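Local coordinates for protein putative oxidoreductase (Bacteroides fragilis NCTC 9343, PDB 3EOF) that binds flavin mononucleotide and is probably an FMN-dependent oxidoreductase of the nitroreductase family, at residues A[7-20]-A[158-171]. Numbering follows the deposited sequence.
Sequences KNRRTIRKYQQKDI and TVGYPAESPKQVDR. With FMN (flavin mononucleotide), chain C.
Part of the FMN site of this nitroreductase-family fold, mainly its phosphate end, forms where the loop after helix 2-7 runs beside the end of strand 151-160 and the loop that follows it. Gln168 is extended, with CG anti to the backbone N (chi1 -164°). Its amide thus reaches the C-terminal end of helix 2-7, where NE2 bonds Lys7 O and Arg9 O.

At the phosphate, Arg9 NH1 bonds FMN O1P at 2.8 Å and Arg171 NH2 bonds FMN O2P at 2.9 Å. The shared phosphate would offset their like charges. Arg171 NE bonds Phe33 O of the second subunit. Thr11 also binds the phosphate, through N and OG1. Arg13 reaches the flavin, with NE on FMN O2 at 2.7 Å. Thr37 of the second subunit binds the same FMN.

Glu164 OE2 accepts from Arg13 N at 2.7 Å, on its anti side and 28° out of the carboxylate plane. A water joins this OE2 to Arg13 NH1 and Thr11 O.

A single beta bridge pairs Tyr15 with Pro162, through Ala163 N to Lys14 O and Gln16 N to Tyr161 O. Tyr15 OH and Thr158 OG1 are hydrogen-bonded at 2.8 Å. Beyond the bridge, Lys18 CE makes a CH-pi contact 3.7 Å from the Tyr161 ring centroid, and NZ a cation-pi contact over that face.

Gln168 CB lies over one guanidinium face of Arg10, offset toward the rim. That group grips Asn8 O with NE and NH2, while NH1 bonds Pro166 O at 2.9 Å.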
ATOM      1  N   LYS A   7      -6.239 -10.006  14.359  1.00 26.64           N
ATOM      2  CA  LYS A   7      -7.629  -9.921  14.795  1.00 30.06           C
ATOM      3  C   LYS A   7      -7.747  -8.945  15.966  1.00 31.74           C
ATOM      4  O   LYS A   7      -8.702  -8.173  16.061  1.00 33.27           O
ATOM      5  CB  LYS A   7      -8.159 -11.317  15.219  1.00 30.16           C
ATOM      6  CG  LYS A   7      -8.515 -12.231  14.037  1.00 32.11           C
ATOM      7  CD  LYS A   7      -9.036 -13.644  14.402  1.00 34.35           C
ATOM      8  CE  LYS A   7      -9.621 -14.353  13.140  1.00 33.71           C
ATOM      9  NZ  LYS A   7     -10.329 -15.657  13.397  1.00 41.86           N
ATOM     10  N   ASN A   8      -6.743  -8.995  16.840  1.00 31.12           N
ATOM     11  CA  ASN A   8      -6.686  -8.202  18.066  1.00 29.29           C
ATOM     12  C   ASN A   8      -5.797  -6.999  18.035  1.00 26.40           C
ATOM     13  O   ASN A   8      -5.533  -6.416  19.075  1.00 27.82           O
ATOM     14  CB  ASN A   8      -6.251  -9.137  19.188  1.00 27.31           C
ATOM     15  CG  ASN A   8      -7.308 -10.146  19.468  1.00 32.52           C
ATOM     16  OD1 ASN A   8      -8.449  -9.779  19.745  1.00 36.73           O
ATOM     17  ND2 ASN A   8      -6.970 -11.416  19.349  1.00 38.03           N
ATOM     18  N   ARG A   9      -5.357  -6.609  16.851  1.00 24.72           N
ATOM     19  CA  ARG A   9      -4.449  -5.507  16.724  1.00 24.23           C
ATOM     20  C   ARG A   9      -5.162  -4.163  16.927  1.00 25.88           C
ATOM     21  O   ARG A   9      -6.358  -3.992  16.722  1.00 26.92           O
ATOM     22  CB  ARG A   9      -3.703  -5.513  15.364  1.00 26.02           C
ATOM     23  CG  ARG A   9      -4.555  -5.038  14.144  1.00 21.45           C
ATOM     24  CD  ARG A   9      -3.726  -4.589  12.993  1.00 25.67           C
ATOM     25  NE  ARG A   9      -2.869  -3.505  13.393  1.00 22.35           N
ATOM     26  CZ  ARG A   9      -3.237  -2.223  13.472  1.00 23.37           C
ATOM     27  NH1 ARG A   9      -4.455  -1.844  13.132  1.00 22.88           N
ATOM     28  NH2 ARG A   9      -2.367  -1.316  13.874  1.00 21.73           N
ATOM     29  N   ARG A  10      -4.373  -3.215  17.364  1.00 26.58           N
ATOM     30  CA  ARG A  10      -4.831  -1.882  17.505  1.00 27.51           C
ATOM     31  C   ARG A  10      -3.607  -1.010  17.391  1.00 25.06           C
ATOM     32  O   ARG A  10      -2.488  -1.453  17.675  1.00 23.51           O
ATOM     33  CB  ARG A  10      -5.577  -1.717  18.832  1.00 28.58           C
ATOM     34  CG  ARG A  10      -4.754  -1.936  20.032  1.00 31.15           C
ATOM     35  CD  ARG A  10      -5.599  -2.474  21.121  1.00 37.40           C
ATOM     36  NE  ARG A  10      -5.940  -3.871  20.904  1.00 36.54           N
ATOM     37  CZ  ARG A  10      -6.907  -4.510  21.558  1.00 42.14           C
ATOM     38  NH1 ARG A  10      -7.653  -3.870  22.453  1.00 41.56           N
ATOM     39  NH2 ARG A  10      -7.165  -5.786  21.302  1.00 35.43           N
ATOM     40  N   THR A  11      -3.844   0.225  16.975  1.00 21.78           N
ATOM     41  CA  THR A  11      -2.808   1.204  16.813  1.00 23.58           C
ATOM     42  C   THR A  11      -2.349   1.629  18.216  1.00 24.02           C
ATOM     43  O   THR A  11      -3.172   1.846  19.105  1.00 22.61           O
ATOM     44  CB  THR A  11      -3.323   2.470  15.992  1.00 23.82           C
ATOM     45  OG1 THR A  11      -3.473   2.127  14.613  1.00 29.11           O
ATOM     46  CG2 THR A  11      -2.337   3.578  16.054  1.00 19.75           C
ATOM     47  N   ILE A  12      -1.033   1.793  18.365  1.00 22.14           N
ATOM     48  CA  ILE A  12      -0.435   2.167  19.615  1.00 21.62           C
ATOM     49  C   ILE A  12       0.289   3.449  19.358  1.00 21.92           C
ATOM     50  O   ILE A  12       1.104   3.530  18.414  1.00 21.88           O
ATOM     51  CB  ILE A  12       0.539   1.088  20.132  1.00 19.18           C
ATOM     52  CG1 ILE A  12      -0.199  -0.251  20.354  1.00 20.75           C
ATOM     53  CG2 ILE A  12       1.219   1.586  21.373  1.00 15.12           C
ATOM     54  CD1 ILE A  12      -1.276  -0.223  21.451  1.00 23.15           C
ATOM     55  N   ARG A  13      -0.021   4.443  20.191  1.00 22.90           N
ATOM     56  CA  ARG A  13       0.505   5.791  20.092  1.00 22.69           C
ATOM     57  C   ARG A  13       1.319   6.241  21.316  1.00 22.67           C
ATOM     58  O   ARG A  13       1.808   7.363  21.350  1.00 23.07           O
ATOM     59  CB  ARG A  13      -0.668   6.767  19.928  1.00 23.53           C
ATOM     60  CG  ARG A  13      -1.465   6.589  18.658  1.00 27.76           C
ATOM     61  CD  ARG A  13      -2.688   7.464  18.644  1.00 27.27           C
ATOM     62  NE  ARG A  13      -3.395   7.359  17.373  1.00 29.97           N
ATOM     63  CZ  ARG A  13      -4.320   6.447  17.061  1.00 35.45           C
ATOM     64  NH1 ARG A  13      -4.686   5.496  17.908  1.00 37.19           N
ATOM     65  NH2 ARG A  13      -4.884   6.474  15.867  1.00 37.82           N
ATOM     66  N   LYS A  14       1.427   5.393  22.338  1.00 22.49           N
ATOM     67  CA  LYS A  14       2.156   5.725  23.562  1.00 21.49           C
ATOM     68  C   LYS A  14       3.173   4.612  23.694  1.00 22.08           C
ATOM     69  O   LYS A  14       2.795   3.448  23.597  1.00 19.81           O
ATOM     70  CB  LYS A  14       1.242   5.710  24.777  1.00 22.23           C
ATOM     71  CG  LYS A  14       0.067   6.619  24.744  1.00 30.85           C
ATOM     72  CD  LYS A  14       0.445   8.027  24.986  1.00 43.38           C
ATOM     73  CE  LYS A  14      -0.802   8.918  24.976  1.00 53.40           C
ATOM     74  NZ  LYS A  14      -1.825   8.509  25.987  1.00 54.08           N
ATOM     75  N   TYR A  15       4.438   4.964  23.933  1.00 20.98           N
ATOM     76  CA  TYR A  15       5.507   3.977  23.951  1.00 22.24           C
ATOM     77  C   TYR A  15       6.274   4.038  25.236  1.00 23.38           C
ATOM     78  O   TYR A  15       6.370   5.071  25.921  1.00 23.37           O
ATOM     79  CB  TYR A  15       6.447   4.172  22.748  1.00 22.43           C
ATOM     80  CG  TYR A  15       5.660   4.367  21.468  1.00 23.04           C
ATOM     81  CD1 TYR A  15       5.085   3.286  20.809  1.00 22.35           C
ATOM     82  CD2 TYR A  15       5.410   5.650  20.970  1.00 24.50           C
ATOM     83  CE1 TYR A  15       4.309   3.473  19.661  1.00 20.81           C
ATOM     84  CE2 TYR A  15       4.653   5.846  19.797  1.00 22.55           C
ATOM     85  CZ  TYR A  15       4.115   4.767  19.160  1.00 23.26           C
ATOM     86  OH  TYR A  15       3.371   4.968  18.027  1.00 24.42           O
ATOM     87  N   GLN A  16       6.801   2.882  25.559  1.00 23.49           N
ATOM     88  CA  GLN A  16       7.559   2.665  26.749  1.00 25.52           C
ATOM     89  C   GLN A  16       8.932   3.303  26.492  1.00 27.66           C
ATOM     90  O   GLN A  16       9.353   3.465  25.335  1.00 26.55           O
ATOM     91  CB  GLN A  16       7.641   1.142  26.962  1.00 23.69           C
ATOM     92  CG  GLN A  16       8.020   0.695  28.310  1.00 37.34           C
ATOM     93  CD  GLN A  16       8.392  -0.775  28.333  1.00 33.36           C
ATOM     94  OE1 GLN A  16       7.859  -1.558  27.528  1.00 28.51           O
ATOM     95  NE2 GLN A  16       9.336  -1.159  29.255  1.00 28.85           N
ATOM     96  N   GLN A  17       9.592   3.718  27.566  1.00 31.02           N
ATOM     97  CA  GLN A  17      10.943   4.255  27.511  1.00 33.69           C
ATOM     98  C   GLN A  17      11.816   3.029  27.441  1.00 33.28           C
ATOM     99  O   GLN A  17      12.367   2.615  28.464  1.00 33.09           O
ATOM    100  CB  GLN A  17      11.282   4.998  28.815  1.00 34.13           C
ATOM    101  CG  GLN A  17      10.526   6.273  29.030  1.00 45.02           C
ATOM    102  CD  GLN A  17      11.027   7.366  28.123  1.00 53.87           C
ATOM    103  OE1 GLN A  17      12.198   7.761  28.199  1.00 59.60           O
ATOM    104  NE2 GLN A  17      10.146   7.876  27.268  1.00 53.67           N
ATOM    105  N   LYS A  18      11.914   2.445  26.255  1.00 30.63           N
ATOM    106  CA  LYS A  18      12.652   1.214  25.999  1.00 28.05           C
ATOM    107  C   LYS A  18      12.961   1.257  24.513  1.00 27.06           C
ATOM    108  O   LYS A  18      12.065   1.434  23.697  1.00 27.69           O
ATOM    109  CB  LYS A  18      11.807  -0.002  26.342  1.00 25.14           C
ATOM    110  CG  LYS A  18      12.415  -1.348  25.968  1.00 21.61           C
ATOM    111  CD  LYS A  18      11.494  -2.467  26.435  1.00 28.76           C
ATOM    112  CE  LYS A  18      11.932  -3.872  25.998  1.00 28.68           C
ATOM    113  NZ  LYS A  18      13.360  -4.050  26.218  1.00 32.24           N
ATOM    114  N   ASP A  19      14.236   1.138  24.167  1.00 27.87           N
ATOM    115  CA  ASP A  19      14.669   1.248  22.783  1.00 25.04           C
ATOM    116  C   ASP A  19      14.417  -0.058  22.015  1.00 24.77           C
ATOM    117  O   ASP A  19      14.247  -1.110  22.611  1.00 25.43           O
ATOM    118  CB  ASP A  19      16.148   1.647  22.752  1.00 24.88           C
ATOM    119  CG  ASP A  19      16.565   2.281  21.414  1.00 26.57           C
ATOM    120  OD1 ASP A  19      15.712   2.594  20.539  1.00 24.08           O
ATOM    121  OD2 ASP A  19      17.772   2.482  21.238  1.00 26.99           O
ATOM    122  N   ILE A  20      14.320   0.048  20.691  1.00 23.13           N
ATOM    123  CA  ILE A  20      14.228  -1.108  19.811  1.00 22.75           C
ATOM    124  C   ILE A  20      15.693  -1.307  19.392  1.00 24.79           C
ATOM    125  O   ILE A  20      16.321  -0.380  18.910  1.00 24.05           O
ATOM    126  CB  ILE A  20      13.310  -0.841  18.582  1.00 24.74           C
ATOM    127  CG1 ILE A  20      11.899  -0.352  19.037  1.00 27.65           C
ATOM    128  CG2 ILE A  20      13.240  -2.088  17.668  1.00 21.28           C
ATOM    129  CD1 ILE A  20      10.930   0.034  17.895  1.00 17.57           C
ATOM    130  N   THR A 158       5.517   5.303  13.407  1.00 25.62           N
ATOM    131  CA  THR A 158       6.144   5.428  14.731  1.00 23.36           C
ATOM    132  C   THR A 158       6.017   4.022  15.359  1.00 23.54           C
ATOM    133  O   THR A 158       4.968   3.394  15.276  1.00 24.15           O
ATOM    134  CB  THR A 158       5.485   6.544  15.518  1.00 23.03           C
ATOM    135  OG1 THR A 158       4.088   6.258  15.694  1.00 20.25           O
ATOM    136  CG2 THR A 158       5.668   7.907  14.724  1.00 18.29           C
ATOM    137  N   VAL A 159       7.121   3.526  15.898  1.00 23.97           N
ATOM    138  CA  VAL A 159       7.238   2.176  16.423  1.00 23.87           C
ATOM    139  C   VAL A 159       7.869   2.224  17.817  1.00 24.50           C
ATOM    140  O   VAL A 159       8.831   2.990  18.059  1.00 21.74           O
ATOM    141  CB  VAL A 159       8.294   1.287  15.642  1.00 26.62           C
ATOM    142  CG1 VAL A 159       7.929  -0.175  15.768  1.00 23.84           C
ATOM    143  CG2 VAL A 159       8.459   1.690  14.227  1.00 27.48           C
ATOM    144  N   GLY A 160       7.352   1.382  18.716  1.00 22.87           N
ATOM    145  CA  GLY A 160       7.878   1.294  20.061  1.00 22.56           C
ATOM    146  C   GLY A 160       7.221   0.177  20.793  1.00 22.43           C
ATOM    147  O   GLY A 160       6.318  -0.452  20.273  1.00 25.60           O
ATOM    148  N   TYR A 161       7.704  -0.109  21.991  1.00 22.83           N
ATOM    149  CA  TYR A 161       7.048  -1.083  22.835  1.00 23.82           C
ATOM    150  C   TYR A 161       5.859  -0.345  23.420  1.00 22.87           C
ATOM    151  O   TYR A 161       5.994   0.799  23.789  1.00 19.94           O
ATOM    152  CB  TYR A 161       7.976  -1.573  23.920  1.00 23.84           C
ATOM    153  CG  TYR A 161       9.032  -2.452  23.368  1.00 25.33           C
ATOM    154  CD1 TYR A 161      10.229  -1.929  22.900  1.00 25.11           C
ATOM    155  CD2 TYR A 161       8.832  -3.815  23.300  1.00 29.88           C
ATOM    156  CE1 TYR A 161      11.198  -2.740  22.414  1.00 25.61           C
ATOM    157  CE2 TYR A 161       9.798  -4.631  22.831  1.00 25.99           C
ATOM    158  CZ  TYR A 161      10.983  -4.094  22.381  1.00 26.53           C
ATOM    159  OH  TYR A 161      11.939  -4.944  21.902  1.00 29.53           O
ATOM    160  N   PRO A 162       4.689  -0.990  23.461  1.00 25.54           N
ATOM    161  CA  PRO A 162       3.466  -0.308  23.879  1.00 23.60           C
ATOM    162  C   PRO A 162       3.435   0.168  25.313  1.00 22.14           C
ATOM    163  O   PRO A 162       3.832  -0.560  26.198  1.00 22.17           O
ATOM    164  CB  PRO A 162       2.387  -1.380  23.695  1.00 25.53           C
ATOM    165  CG  PRO A 162       2.972  -2.447  22.878  1.00 25.14           C
ATOM    166  CD  PRO A 162       4.441  -2.404  23.110  1.00 26.14           C
ATOM    167  N   ALA A 163       2.960   1.393  25.536  1.00 21.82           N
ATOM    168  CA  ALA A 163       2.782   1.936  26.891  1.00 22.71           C
ATOM    169  C   ALA A 163       1.289   2.331  27.091  1.00 24.60           C
ATOM    170  O   ALA A 163       0.948   3.240  27.850  1.00 24.00           O
ATOM    171  CB  ALA A 163       3.742   3.137  27.152  1.00 23.22           C
ATOM    172  N   GLU A 164       0.411   1.651  26.348  1.00 25.28           N
ATOM    173  CA  GLU A 164      -1.027   1.820  26.477  1.00 22.81           C
ATOM    174  C   GLU A 164      -1.694   0.557  25.997  1.00 22.21           C
ATOM    175  O   GLU A 164      -1.146  -0.169  25.170  1.00 18.56           O
ATOM    176  CB  GLU A 164      -1.561   3.003  25.676  1.00 22.93           C
ATOM    177  CG  GLU A 164      -1.311   2.907  24.187  1.00 19.62           C
ATOM    178  CD  GLU A 164      -2.001   3.991  23.394  1.00 23.61           C
ATOM    179  OE1 GLU A 164      -2.734   4.794  24.009  1.00 28.37           O
ATOM    180  OE2 GLU A 164      -1.781   4.061  22.163  1.00 24.13           O
ATOM    181  N   SER A 165      -2.892   0.329  26.517  1.00 23.77           N
ATOM    182  CA  SER A 165      -3.694  -0.834  26.184  1.00 23.97           C
ATOM    183  C   SER A 165      -5.056  -0.285  25.848  1.00 23.72           C
ATOM    184  O   SER A 165      -5.967  -0.383  26.640  1.00 23.47           O
ATOM    185  CB  SER A 165      -3.768  -1.786  27.359  1.00 24.44           C
ATOM    186  OG  SER A 165      -2.473  -2.211  27.730  1.00 24.09           O
ATOM    187  N   PRO A 166      -5.182   0.329  24.667  1.00 26.26           N
ATOM    188  CA  PRO A 166      -6.412   0.945  24.263  1.00 27.68           C
ATOM    189  C   PRO A 166      -7.481  -0.063  23.856  1.00 30.14           C
ATOM    190  O   PRO A 166      -7.185  -1.253  23.626  1.00 24.86           O
ATOM    191  CB  PRO A 166      -5.977   1.801  23.091  1.00 29.12           C
ATOM    192  CG  PRO A 166      -4.845   1.138  22.562  1.00 28.57           C
ATOM    193  CD  PRO A 166      -4.147   0.488  23.631  1.00 24.89           C
ATOM    194  N   LYS A 167      -8.720   0.408  23.855  1.00 31.64           N
ATOM    195  CA  LYS A 167      -9.839  -0.402  23.458  1.00 36.68           C
ATOM    196  C   LYS A 167      -9.645  -0.483  21.935  1.00 34.11           C
ATOM    197  O   LYS A 167      -9.098   0.443  21.313  1.00 32.86           O
ATOM    198  CB  LYS A 167     -11.181   0.271  23.845  1.00 37.27           C
ATOM    199  CG  LYS A 167     -12.379  -0.694  23.937  1.00 47.49           C
ATOM    200  CD  LYS A 167     -13.801  -0.040  24.135  1.00 44.60           C
ATOM    201  CE  LYS A 167     -14.516   0.286  22.805  1.00 56.49           C
ATOM    202  NZ  LYS A 167     -15.999   0.543  22.962  1.00 60.06           N
ATOM    203  N   GLN A 168     -10.026  -1.610  21.350  1.00 32.72           N
ATOM    204  CA  GLN A 168      -9.924  -1.790  19.917  1.00 32.70           C
ATOM    205  C   GLN A 168     -11.019  -0.967  19.256  1.00 33.35           C
ATOM    206  O   GLN A 168     -12.110  -0.831  19.806  1.00 31.62           O
ATOM    207  CB  GLN A 168     -10.092  -3.248  19.566  1.00 34.76           C
ATOM    208  CG  GLN A 168      -9.643  -3.583  18.188  1.00 36.00           C
ATOM    209  CD  GLN A 168      -9.615  -5.067  17.941  1.00 31.36           C
ATOM    210  OE1 GLN A 168     -10.533  -5.776  18.305  1.00 31.37           O
ATOM    211  NE2 GLN A 168      -8.568  -5.534  17.282  1.00 22.04           N
ATOM    212  N   VAL A 169     -10.724  -0.361  18.115  1.00 32.35           N
ATOM    213  CA  VAL A 169     -11.764   0.397  17.443  1.00 34.05           C
ATOM    214  C   VAL A 169     -12.577  -0.592  16.568  1.00 32.25           C
ATOM    215  O   VAL A 169     -12.154  -1.704  16.285  1.00 36.76           O
ATOM    216  CB  VAL A 169     -11.231   1.636  16.653  1.00 35.09           C
ATOM    217  CG1 VAL A 169     -10.075   2.302  17.396  1.00 33.28           C
ATOM    218  CG2 VAL A 169     -10.804   1.258  15.340  1.00 33.08           C
ATOM    219  N   ASP A 170     -13.764  -0.182  16.185  1.00 29.74           N
ATOM    220  CA  ASP A 170     -14.645  -1.004  15.414  1.00 26.60           C
ATOM    221  C   ASP A 170     -14.262  -1.023  13.932  1.00 27.35           C
ATOM    222  O   ASP A 170     -13.455  -0.229  13.465  1.00 29.53           O
ATOM    223  CB  ASP A 170     -16.080  -0.493  15.547  1.00 27.84           C
ATOM    224  CG  ASP A 170     -16.279   0.867  14.871  1.00 25.20           C
ATOM    225  OD1 ASP A 170     -15.641   1.856  15.303  1.00 28.18           O
ATOM    226  OD2 ASP A 170     -17.054   0.927  13.903  1.00 27.41           O
ATOM    227  N   ARG A 171     -14.825  -2.005  13.238  1.00 25.92           N
ATOM    228  CA  ARG A 171     -14.768  -2.148  11.821  1.00 24.56           C
ATOM    229  C   ARG A 171     -16.189  -2.448  11.347  1.00 24.30           C
ATOM    230  O   ARG A 171     -17.036  -2.937  12.116  1.00 21.24           O
ATOM    231  CB  ARG A 171     -13.828  -3.277  11.432  1.00 24.62           C
ATOM    232  CG  ARG A 171     -12.358  -2.925  11.654  1.00 19.62           C
ATOM    233  CD  ARG A 171     -11.895  -1.852  10.740  1.00 19.50           C
ATOM    234  NE  ARG A 171     -10.447  -1.747  10.848  1.00 24.37           N
ATOM    235  CZ  ARG A 171      -9.785  -1.033  11.741  1.00 27.48           C
ATOM    236  NH1 ARG A 171     -10.399  -0.265  12.630  1.00 36.36           N
ATOM    237  NH2 ARG A 171      -8.472  -1.077  11.723  1.00 25.08           N
TER
HETATM  238  N1  FMN C 300      -3.349   7.752  13.526  1.00 33.36           N
HETATM  239  C2  FMN C 300      -3.023   8.983  14.109  1.00 35.43           C
HETATM  240  O2  FMN C 300      -3.135   9.159  15.332  1.00 31.38           O
HETATM  241  N3  FMN C 300      -2.596  10.055  13.324  1.00 32.31           N
HETATM  242  C4  FMN C 300      -2.467   9.962  11.923  1.00 40.49           C
HETATM  243  O4  FMN C 300      -1.694  10.790  11.307  1.00 35.07           O
HETATM  244  C4A FMN C 300      -2.824   8.702  11.349  1.00 35.71           C
HETATM  245  N5  FMN C 300      -2.732   8.531   9.975  1.00 35.20           N
HETATM  246  C5A FMN C 300      -3.018   7.316   9.370  1.00 40.60           C
HETATM  247  C6  FMN C 300      -2.875   7.236   7.978  1.00 36.95           C
HETATM  248  C7  FMN C 300      -3.156   6.062   7.303  1.00 34.24           C
HETATM  249  C7M FMN C 300      -3.005   6.058   5.809  1.00 31.24           C
HETATM  250  C8  FMN C 300      -3.597   4.951   8.018  1.00 30.00           C
HETATM  251  C8M FMN C 300      -3.663   3.638   7.312  1.00 29.62           C
HETATM  252  C9  FMN C 300      -3.744   5.023   9.422  1.00 35.91           C
HETATM  253  C9A FMN C 300      -3.459   6.214  10.137  1.00 31.66           C
HETATM  254  N10 FMN C 300      -3.585   6.371  11.540  1.00 33.30           N
HETATM  255  C10 FMN C 300      -3.267   7.603  12.138  1.00 36.13           C
HETATM  256  C1' FMN C 300      -4.136   5.266  12.439  1.00 23.93           C
HETATM  257  C2' FMN C 300      -5.643   5.179  12.246  1.00 24.82           C
HETATM  258  O2' FMN C 300      -6.241   6.335  12.846  1.00 36.23           O
HETATM  259  C3' FMN C 300      -6.196   3.861  12.751  1.00 31.32           C
HETATM  260  O3' FMN C 300      -5.735   2.733  11.985  1.00 25.00           O
HETATM  261  C4' FMN C 300      -7.731   3.837  12.766  1.00 27.01           C
HETATM  262  O4' FMN C 300      -8.238   4.714  13.752  1.00 34.24           O
HETATM  263  C5' FMN C 300      -8.212   2.470  13.164  1.00 18.34           C
HETATM  264  O5' FMN C 300      -7.537   2.203  14.394  1.00 26.25           O
HETATM  265  P   FMN C 300      -6.749   0.798  14.651  1.00 38.94           P
HETATM  266  O1P FMN C 300      -5.543   0.668  13.697  1.00 20.30           O
HETATM  267  O2P FMN C 300      -7.713  -0.328  14.381  1.00 30.73           O
HETATM  268  O3P FMN C 300      -6.428   0.816  16.153  1.00 32.22           O
HETATM  269  O   HOH W   1     -10.108  -7.302  21.390  1.00 48.06           O
HETATM  270  O   HOH W   2     -10.762  -3.987  22.796  1.00 39.79           O
HETATM  271  O   HOH W   3      -3.770   4.239  20.469  1.00 26.32           O
HETATM  272  O   HOH W   4       9.499   1.607  23.270  1.00 19.82           O
HETATM  273  O   HOH W   5       5.580  -2.227  26.638  1.00 32.27           O